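Local coordinates for cellulose binding protein (Clavibacter michiganensis, PDB 4JJO) that probably binds plant cell-wall polysaccharides and loosens the wall, as the expansin part of a longer protein thought to hydrolyse the beta-1,4-glucosidic bonds of cellulose, at residues S24-P29 with Q126-G131; I112-G117 with E190-A195; Q144-T149 with T158-Q163. One frame throughout, in Å; residues are numbered along the deposited sequence.

Contact 1 of 3, residues S24-P29 with Q126-G131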
loop_
_atom_site.group_PDB
_atom_site.type_symbol
_atom_site.label_atom_id
_atom_site.label_comp_id
_atom_site.label_asym_id
_atom_site.label_seq_id
_atom_site.Cartn_x
_atom_site.Cartn_y
_atom_site.Cartn_z
ATOM N N SER A 24 0.581 -7.533 0.867
ATOM C CA SER A 24 -0.513 -8.323 0.303
ATOM C C SER A 24 -1.241 -7.613 -0.840
ATOM O O SER A 24 -2.471 -7.576 -0.876
ATOM C CB SER A 24 -1.517 -8.694 1.394
ATOM O OG SER A 24 -0.865 -9.308 2.491
ATOM N N MET A 25 -0.479 -7.059 -1.774
ATOM C CA MET A 25 -1.062 -6.401 -2.932
ATOM C C MET A 25 -1.785 -7.420 -3.808
ATOM O O MET A 25 -1.331 -8.556 -3.950
ATOM C CB MET A 25 0.026 -5.694 -3.743
ATOM C CG MET A 25 0.733 -4.570 -2.998
ATOM S SD MET A 25 -0.404 -3.340 -2.329
ATOM C CE MET A 25 0.747 -2.060 -1.825
ATOM N N PRO A 26 -2.920 -7.014 -4.403
ATOM C CA PRO A 26 -3.654 -7.929 -5.287
ATOM C C PRO A 26 -2.786 -8.421 -6.444
ATOM O O PRO A 26 -2.964 -9.539 -6.926
ATOM C CB PRO A 26 -4.802 -7.065 -5.820
ATOM C CG PRO A 26 -4.958 -5.971 -4.839
ATOM C CD PRO A 26 -3.600 -5.714 -4.264
ATOM N N ALA A 27 -1.854 -7.581 -6.880
ATOM C CA ALA A 27 -0.989 -7.915 -8.001
ATOM C C ALA A 27 0.349 -7.203 -7.888
ATOM O O ALA A 27 0.439 -6.109 -7.336
ATOM C CB ALA A 27 -1.659 -7.533 -9.304
ATOM N N VAL A 28 1.391 -7.835 -8.415
ATOM C CA VAL A 28 2.648 -7.143 -8.644
ATOM C C VAL A 28 2.343 -6.045 -9.651
ATOM O O VAL A 28 1.683 -6.302 -10.655
ATOM C CB VAL A 28 3.714 -8.089 -9.222
ATOM C CG1 VAL A 28 4.935 -7.307 -9.667
ATOM C CG2 VAL A 28 4.101 -9.152 -8.205
ATOM N N PRO A 29 2.803 -4.811 -9.389
ATOM C CA PRO A 29 2.457 -3.741 -10.332
ATOM C C PRO A 29 2.895 -4.068 -11.755
ATOM O O PRO A 29 3.929 -4.705 -11.950
ATOM C CB PRO A 29 3.213 -2.521 -9.792
ATOM C CG PRO A 29 4.204 -3.052 -8.813
ATOM C CD PRO A 29 3.637 -4.328 -8.278
ATOM N N GLN A 126 -8.863 -4.110 2.660
ATOM C CA GLN A 126 -7.647 -3.511 2.147
ATOM C C GLN A 126 -8.007 -2.276 1.339
ATOM O O GLN A 126 -8.883 -2.328 0.472
ATOM C CB GLN A 126 -6.903 -4.516 1.276
ATOM C CG GLN A 126 -5.693 -3.945 0.569
ATOM C CD GLN A 126 -4.936 -5.000 -0.196
ATOM O OE1 GLN A 126 -5.501 -5.682 -1.052
ATOM N NE2 GLN A 126 -3.653 -5.158 0.120
ATOM N N VAL A 127 -7.343 -1.164 1.631
ATOM C CA VAL A 127 -7.594 0.077 0.917
ATOM C C VAL A 127 -6.518 0.291 -0.133
ATOM O O VAL A 127 -5.326 0.337 0.177
ATOM C CB VAL A 127 -7.620 1.282 1.865
ATOM C CG1 VAL A 127 -7.946 2.549 1.091
ATOM C CG2 VAL A 127 -8.634 1.058 2.975
ATOM N N LEU A 128 -6.952 0.424 -1.380
ATOM C CA LEU A 128 -6.041 0.572 -2.499
ATOM C C LEU A 128 -6.087 1.992 -3.045
ATOM O O LEU A 128 -7.155 2.596 -3.139
ATOM C CB LEU A 128 -6.414 -0.426 -3.595
ATOM C CG LEU A 128 -6.421 -1.885 -3.129
ATOM C CD1 LEU A 128 -7.266 -2.753 -4.047
ATOM C CD2 LEU A 128 -5.002 -2.413 -3.044
ATOM N N ASN A 129 -4.917 2.523 -3.381
ATOM C CA ASN A 129 -4.814 3.791 -4.096
ATOM C C ASN A 129 -5.148 5.033 -3.264
ATOM O O ASN A 129 -5.549 6.063 -3.809
ATOM C CB ASN A 129 -5.695 3.743 -5.343
ATOM C CG ASN A 129 -5.439 2.508 -6.182
ATOM O OD1 ASN A 129 -4.293 2.102 -6.381
ATOM N ND2 ASN A 129 -6.507 1.890 -6.667
ATOM N N ALA A 130 -4.978 4.939 -1.951
ATOM C CA ALA A 130 -5.083 6.119 -1.101
ATOM C C ALA A 130 -3.956 7.098 -1.430
ATOM O O ALA A 130 -4.106 8.308 -1.272
ATOM C CB ALA A 130 -5.037 5.729 0.365
ATOM N N GLY A 131 -2.825 6.562 -1.880
ATOM C CA GLY A 131 -1.697 7.373 -2.307
ATOM C C GLY A 131 -0.734 7.698 -1.177
ATOM O O GLY A 131 0.484 7.625 -1.347
#
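With CG anti to its backbone N (chi1 174°) and the chain extended beyond it, Gln126 reaches across to the 24-29 loop and meets the carbonyl of Ser24. Its amide nitrogen NE2 donates a hydrogen bond of 2.9 Å to Ser24 O. The N-H points fairly straight at the oxygen (160°), which lies close to the amide plane of Gln126, yet NE2 itself stands well above the plane of the Ser24 carbonyl. The other branch of the amide, OE1, accepts from Arg113 NH2, so both ends of the buried group have partners and its flip is defined. Pro26 and Gln126 also reach toward each other, tip to tip, with Pro26 CD 3.7 Å from Gln126 OE1. The proline ring also slides past Leu128 in the opposite direction, CD lying 3.8 Å from Leu128 CD2 while CG touches both methyls. Ser24 OG is bonded to Tyr153 O. The contact is an interdomain one: the 24-29 loop, between strands 3-10 and 34-38 of the double-psi beta-barrel domain, rests on the end of strand 124-128 of the C-terminal domain, with strand 111-114 alongside supplying Arg113, which also touches Pro26.

Contact 2 of 3, residues I112-G117 with E190-A195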
loop_
_atom_site.group_PDB
_atom_site.type_symbol
_atom_site.label_atom_id
_atom_site.label_comp_id
_atom_site.label_asym_id
_atom_site.label_seq_id
_atom_site.Cartn_x
_atom_site.Cartn_y
_atom_site.Cartn_z
ATOM N N ILE A 112 -11.582 -0.829 -2.578
ATOM C CA ILE A 112 -11.598 -1.641 -1.372
ATOM C C ILE A 112 -11.665 -3.106 -1.762
ATOM O O ILE A 112 -12.498 -3.491 -2.585
ATOM C CB ILE A 112 -12.827 -1.324 -0.499
ATOM C CG1 ILE A 112 -12.809 0.135 -0.040
ATOM C CG2 ILE A 112 -12.897 -2.264 0.699
ATOM C CD1 ILE A 112 -11.580 0.531 0.730
ATOM N N ARG A 113 -10.785 -3.919 -1.187
ATOM C CA ARG A 113 -10.885 -5.362 -1.345
ATOM C C ARG A 113 -11.165 -6.010 -0.002
ATOM O O ARG A 113 -10.372 -5.898 0.935
ATOM C CB ARG A 113 -9.613 -5.959 -1.955
ATOM C CG ARG A 113 -9.674 -7.479 -2.058
ATOM C CD ARG A 113 -8.562 -8.073 -2.906
ATOM N NE ARG A 113 -7.235 -7.826 -2.348
ATOM C CZ ARG A 113 -6.176 -8.602 -2.552
ATOM N NH1 ARG A 113 -6.271 -9.692 -3.301
ATOM N NH2 ARG A 113 -5.012 -8.290 -1.999
ATOM N N VAL A 114 -12.307 -6.677 0.092
ATOM C CA VAL A 114 -12.625 -7.457 1.273
ATOM C C VAL A 114 -11.767 -8.713 1.246
ATOM O O VAL A 114 -11.651 -9.366 0.210
ATOM C CB VAL A 114 -14.111 -7.850 1.311
ATOM C CG1 VAL A 114 -14.397 -8.701 2.532
ATOM C CG2 VAL A 114 -14.988 -6.609 1.309
ATOM N N LYS A 115 -11.156 -9.041 2.379
ATOM C CA LYS A 115 -10.293 -10.207 2.462
ATOM C C LYS A 115 -11.101 -11.481 2.284
ATOM O O LYS A 115 -12.233 -11.578 2.761
ATOM C CB LYS A 115 -9.585 -10.252 3.815
ATOM C CG LYS A 115 -8.471 -11.284 3.871
ATOM C CD LYS A 115 -7.830 -11.370 5.242
ATOM C CE LYS A 115 -6.631 -12.305 5.201
ATOM N NZ LYS A 115 -6.068 -12.608 6.545
ATOM N N GLU A 116 -10.525 -12.459 1.597
ATOM C CA GLU A 116 -11.131 -13.776 1.460
ATOM C C GLU A 116 -11.478 -14.300 2.850
ATOM O O GLU A 116 -10.675 -14.160 3.772
ATOM C CB GLU A 116 -10.152 -14.741 0.783
ATOM C CG GLU A 116 -9.923 -14.495 -0.707
ATOM C CD GLU A 116 -8.889 -13.416 -0.987
ATOM O OE1 GLU A 116 -8.387 -12.789 -0.028
ATOM O OE2 GLU A 116 -8.575 -13.196 -2.176
ATOM N N GLY A 117 -12.649 -14.912 2.997
ATOM C CA GLY A 117 -13.055 -15.468 4.276
ATOM C C GLY A 117 -13.851 -14.521 5.152
ATOM O O GLY A 117 -14.418 -14.938 6.162
ATOM N N GLU A 190 -12.996 -9.588 -4.077
ATOM C CA GLU A 190 -13.295 -8.655 -5.155
ATOM C C GLU A 190 -12.662 -7.291 -4.925
ATOM O O GLU A 190 -12.730 -6.743 -3.827
ATOM C CB GLU A 190 -14.804 -8.484 -5.293
ATOM C CG GLU A 190 -15.213 -7.645 -6.489
ATOM C CD GLU A 190 -16.710 -7.611 -6.695
ATOM O OE1 GLU A 190 -17.414 -8.476 -6.131
ATOM O OE2 GLU A 190 -17.188 -6.712 -7.418
ATOM N N ILE A 191 -12.052 -6.746 -5.972
ATOM C CA ILE A 191 -11.588 -5.366 -5.942
ATOM C C ILE A 191 -12.754 -4.462 -6.310
ATOM O O ILE A 191 -13.173 -4.414 -7.467
ATOM C CB ILE A 191 -10.416 -5.127 -6.910
ATOM C CG1 ILE A 191 -9.218 -5.993 -6.512
ATOM C CG2 ILE A 191 -10.023 -3.658 -6.907
ATOM C CD1 ILE A 191 -8.105 -6.019 -7.538
ATOM N N GLN A 192 -13.277 -3.758 -5.311
ATOM C CA GLN A 192 -14.423 -2.878 -5.501
ATOM C C GLN A 192 -13.964 -1.442 -5.682
ATOM O O GLN A 192 -13.641 -0.753 -4.716
ATOM C CB GLN A 192 -15.375 -2.969 -4.309
ATOM C CG GLN A 192 -16.052 -4.318 -4.160
ATOM C CD GLN A 192 -17.047 -4.339 -3.019
ATOM O OE1 GLN A 192 -18.097 -3.700 -3.083
ATOM N NE2 GLN A 192 -16.715 -5.068 -1.958
ATOM N N ARG A 193 -13.947 -1.000 -6.931
ATOM C CA ARG A 193 -13.496 0.342 -7.267
ATOM C C ARG A 193 -14.577 1.366 -6.957
ATOM O O ARG A 193 -15.761 1.102 -7.151
ATOM C CB ARG A 193 -13.114 0.392 -8.745
ATOM C CG ARG A 193 -12.098 -0.670 -9.101
ATOM C CD ARG A 193 -11.654 -0.635 -10.540
ATOM N NE ARG A 193 -10.376 -1.325 -10.674
ATOM C CZ ARG A 193 -10.235 -2.638 -10.832
ATOM N NH1 ARG A 193 -11.295 -3.434 -10.900
ATOM N NH2 ARG A 193 -9.021 -3.158 -10.930
ATOM N N THR A 194 -14.163 2.529 -6.461
ATOM C CA THR A 194 -15.098 3.607 -6.166
ATOM C C THR A 194 -14.765 4.848 -6.984
ATOM O O THR A 194 -13.784 4.877 -7.726
ATOM C CB THR A 194 -15.089 3.996 -4.671
ATOM O OG1 THR A 194 -13.981 4.866 -4.396
ATOM C CG2 THR A 194 -15.011 2.762 -3.787
ATOM N N ALA A 195 -15.593 5.875 -6.835
ATOM C CA ALA A 195 -15.393 7.132 -7.538
ATOM C C ALA A 195 -14.567 8.103 -6.701
ATOM O O ALA A 195 -14.210 9.184 -7.166
ATOM C CB ALA A 195 -16.735 7.749 -7.868
HETATM O O HOH W 1 -14.400 -6.878 -1.946
#
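Strands 112-114 and 191-193 form an antiparallel pair at one edge of the beta-sheet of the expansin C-terminal domain, and Ile112 with Gln192 is its hydrogen-bonded pair. Ile112 N donates to Gln192 O at 3.0 Å, and Gln192 N returns a bond to Ile112 O at 2.8 Å. The strand axes run at 151° to each other. At Glu190 no direct hydrogen bond forms across the two segments: Arg113 CA makes a C-H...O contact with Glu190 O at 3.4 Å, and a water accepts from Val114 N at 2.9 Å and from Gln192 NE2 at 2.9 Å, bridging backbone and side chain. The same water approaches Glu190 O at an unusually short 2.5 Å, so that leg is doubtful in detail. The backbone pairing resumes between Val114 and Gly189.

The domain has the immunoglobulin-like sandwich topology expected of its family, and strand 191-193, the last in the chain, is outermost in its sheet, beside 111-114. The side chain of Gln192 leaves on the same face as that of Ile112, with CG beside its own backbone N (chi1 -66°). Beyond CG the chain is extended and crosses Val114 obliquely, NE2 coming to 4.0 Å from Val114 CG2; NE2 also donates to Arg185 O. Ile112 turns its end away from strand 191-193, toward Leu125, Val127, Leu181 and Leu184.

Arg113 and Ile191 occupy the other face. There Arg113 CD packs at 4.2 Å from Ile191 CG1, and Arg113 CG lies near Glu190 O. The guanidinium of Arg113 continues to the N-terminal domain, where NH1 bonds to Ile18 O, while Ile191 touches Pro26 and Leu128. Glu190 turns its carboxylate away to a salt bridge with Arg185.

Contact 3 of 3, residues Q144-T149 with T158-Q163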
loop_
_atom_site.group_PDB
_atom_site.type_symbol
_atom_site.label_atom_id
_atom_site.label_comp_id
_atom_site.label_asym_id
_atom_site.label_seq_id
_atom_site.Cartn_x
_atom_site.Cartn_y
_atom_site.Cartn_z
ATOM N N GLN A 144 -23.117 5.161 14.235
ATOM C CA GLN A 144 -21.797 5.202 14.850
ATOM C C GLN A 144 -20.766 4.664 13.871
ATOM O O GLN A 144 -21.094 4.334 12.730
ATOM C CB GLN A 144 -21.770 4.362 16.127
ATOM C CG GLN A 144 -21.967 5.162 17.397
ATOM C CD GLN A 144 -23.291 5.889 17.425
ATOM O OE1 GLN A 144 -24.339 5.280 17.646
ATOM N NE2 GLN A 144 -23.252 7.199 17.203
ATOM N N TRP A 145 -19.521 4.571 14.325
ATOM C CA TRP A 145 -18.444 4.029 13.508
ATOM C C TRP A 145 -17.612 3.028 14.297
ATOM O O TRP A 145 -17.177 3.307 15.414
ATOM C CB TRP A 145 -17.550 5.158 12.998
ATOM C CG TRP A 145 -18.253 6.079 12.065
ATOM C CD1 TRP A 145 -18.865 7.257 12.382
ATOM C CD2 TRP A 145 -18.427 5.899 10.657
ATOM N NE1 TRP A 145 -19.410 7.824 11.253
ATOM C CE2 TRP A 145 -19.154 7.009 10.182
ATOM C CE3 TRP A 145 -18.040 4.908 9.752
ATOM C CZ2 TRP A 145 -19.500 7.153 8.842
ATOM C CZ3 TRP A 145 -18.385 5.054 8.422
ATOM C CH2 TRP A 145 -19.106 6.166 7.980
ATOM N N LEU A 146 -17.402 1.855 13.707
ATOM C CA LEU A 146 -16.560 0.832 14.310
ATOM C C LEU A 146 -15.159 0.925 13.717
ATOM O O LEU A 146 -14.986 0.777 12.508
ATOM C CB LEU A 146 -17.144 -0.557 14.057
ATOM C CG LEU A 146 -16.386 -1.719 14.700
ATOM C CD1 LEU A 146 -16.594 -1.731 16.206
ATOM C CD2 LEU A 146 -16.804 -3.046 14.087
ATOM N N PRO A 147 -14.151 1.181 14.565
ATOM C CA PRO A 147 -12.775 1.326 14.079
ATOM C C PRO A 147 -12.102 -0.011 13.801
ATOM O O PRO A 147 -12.214 -0.940 14.601
ATOM C CB PRO A 147 -12.074 2.036 15.237
ATOM C CG PRO A 147 -12.814 1.595 16.441
ATOM C CD PRO A 147 -14.248 1.416 16.016
ATOM N N LEU A 148 -11.406 -0.100 12.673
ATOM C CA LEU A 148 -10.696 -1.321 12.317
ATOM C C LEU A 148 -9.255 -1.281 12.809
ATOM O O LEU A 148 -8.701 -0.213 13.081
ATOM C CB LEU A 148 -10.728 -1.548 10.802
ATOM C CG LEU A 148 -12.112 -1.582 10.146
ATOM C CD1 LEU A 148 -12.004 -2.025 8.693
ATOM C CD2 LEU A 148 -13.048 -2.490 10.918
ATOM N N THR A 149 -8.659 -2.462 12.921
ATOM C CA THR A 149 -7.299 -2.615 13.409
ATOM C C THR A 149 -6.348 -2.830 12.238
ATOM O O THR A 149 -6.580 -3.697 11.400
ATOM C CB THR A 149 -7.212 -3.816 14.368
ATOM O OG1 THR A 149 -8.031 -3.565 15.514
ATOM C CG2 THR A 149 -5.781 -4.059 14.816
ATOM N N THR A 158 -11.659 -6.283 11.709
ATOM C CA THR A 158 -12.704 -5.946 12.663
ATOM C C THR A 158 -12.384 -6.494 14.051
ATOM O O THR A 158 -12.001 -7.653 14.190
ATOM C CB THR A 158 -14.052 -6.523 12.200
ATOM O OG1 THR A 158 -13.911 -7.927 11.961
ATOM C CG2 THR A 158 -14.513 -5.841 10.915
ATOM N N PRO A 159 -12.538 -5.655 15.088
ATOM C CA PRO A 159 -12.368 -6.082 16.479
ATOM C C PRO A 159 -13.626 -6.756 17.015
ATOM O O PRO A 159 -13.601 -7.364 18.083
ATOM C CB PRO A 159 -12.127 -4.763 17.214
ATOM C CG PRO A 159 -12.895 -3.769 16.426
ATOM C CD PRO A 159 -12.807 -4.210 14.987
ATOM N N SER A 160 -14.718 -6.633 16.270
ATOM C CA SER A 160 -15.996 -7.204 16.670
ATOM C C SER A 160 -16.923 -7.200 15.459
ATOM O O SER A 160 -16.626 -6.546 14.459
ATOM C CB SER A 160 -16.598 -6.412 17.831
ATOM O OG SER A 160 -16.804 -5.053 17.485
ATOM N N PRO A 161 -18.040 -7.941 15.535
ATOM C CA PRO A 161 -18.902 -8.117 14.360
ATOM C C PRO A 161 -19.402 -6.817 13.737
ATOM O O PRO A 161 -19.465 -5.775 14.395
ATOM C CB PRO A 161 -20.078 -8.925 14.911
ATOM C CG PRO A 161 -19.510 -9.668 16.050
ATOM C CD PRO A 161 -18.528 -8.727 16.682
ATOM N N ILE A 162 -19.755 -6.901 12.459
ATOM C CA ILE A 162 -20.320 -5.775 11.730
ATOM C C ILE A 162 -21.744 -6.097 11.305
ATOM O O ILE A 162 -22.166 -7.256 11.325
ATOM C CB ILE A 162 -19.489 -5.424 10.486
ATOM C CG1 ILE A 162 -19.303 -6.656 9.595
ATOM C CG2 ILE A 162 -18.142 -4.866 10.901
ATOM C CD1 ILE A 162 -18.732 -6.342 8.229
ATOM N N GLN A 163 -22.480 -5.063 10.915
ATOM C CA GLN A 163 -23.883 -5.216 10.564
ATOM C C GLN A 163 -24.055 -5.811 9.172
ATOM O O GLN A 163 -23.175 -5.700 8.316
ATOM C CB GLN A 163 -24.606 -3.870 10.657
ATOM C CG GLN A 163 -24.126 -2.824 9.668
ATOM C CD GLN A 163 -24.784 -1.480 9.895
ATOM O OE1 GLN A 163 -24.904 -1.020 11.030
ATOM N NE2 GLN A 163 -25.227 -0.847 8.814
#
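Leu146 and Leu148 meet residues 158-162 through van der Waals contact, and no hydrogen bond passes between segments 144-149 and 158-163. Among the apolar contacts, Leu146 holds CG anti to its backbone N (chi1 -177°), and chi2 (72°) sets its two methyls. CD2 touches Ile162 CG2 at 3.9 Å, while CD1 lies 4.2 Å from Pro159 CG. Leu148 and Thr158 lie side by side and point the same way, with Leu148 CD2 against Thr158 CG2 at 3.7 Å; the same methyl comes more loosely to Pro159 CD.

The closest approaches are between carbon and oxygen. Leu146 CD2 sits 3.5 Å from Ser160 O and a little farther from Pro161 O, while CD1 is 3.6 Å from Ser160 OG. The ring of Pro159 comes up to a backbone carbonyl, its CD 3.3 Å from Pro147 O.

The backbone hydrogen bonds of both segments go elsewhere: Leu146 and Leu148 pair with strand 134-141, Thr149 with Val157, and Thr158 and Ile162 with Ala123 and Arg120. Thr158 OG1 is also bonded, to Ala123 N. Strands 144-150 and 156-157 are neighbouring antiparallel strands, and past their short pairing the proline-containing 158-163 loop peels off and covers Leu146 and Leu148 of the first, within the immunoglobulin-like beta-sandwich characteristic of the expansin C-terminal domain.

How the contacts relate
Contacts 1 and 2 are mostly buried and touch each other, whereas contact 3 is partly exposed, about 17 Å from contact 2 and 22 Å from contact 1, centre to centre. Contacts 1 and 2 lie on neighbouring strands of one sheet, 124-128 and 111-114, and Arg113 ties them together, so that a residue of strand 111-114 serves both the sheet and the interface between domains. Contact 3 belongs wholly to the C-terminal domain. The chemistry changes accordingly: a side-chain amide to a loop carbonyl between domains, backbone bonds and a bridging water between strands, and aliphatic carbons against one another and against carbonyl and hydroxyl oxygens where a loop covers a strand.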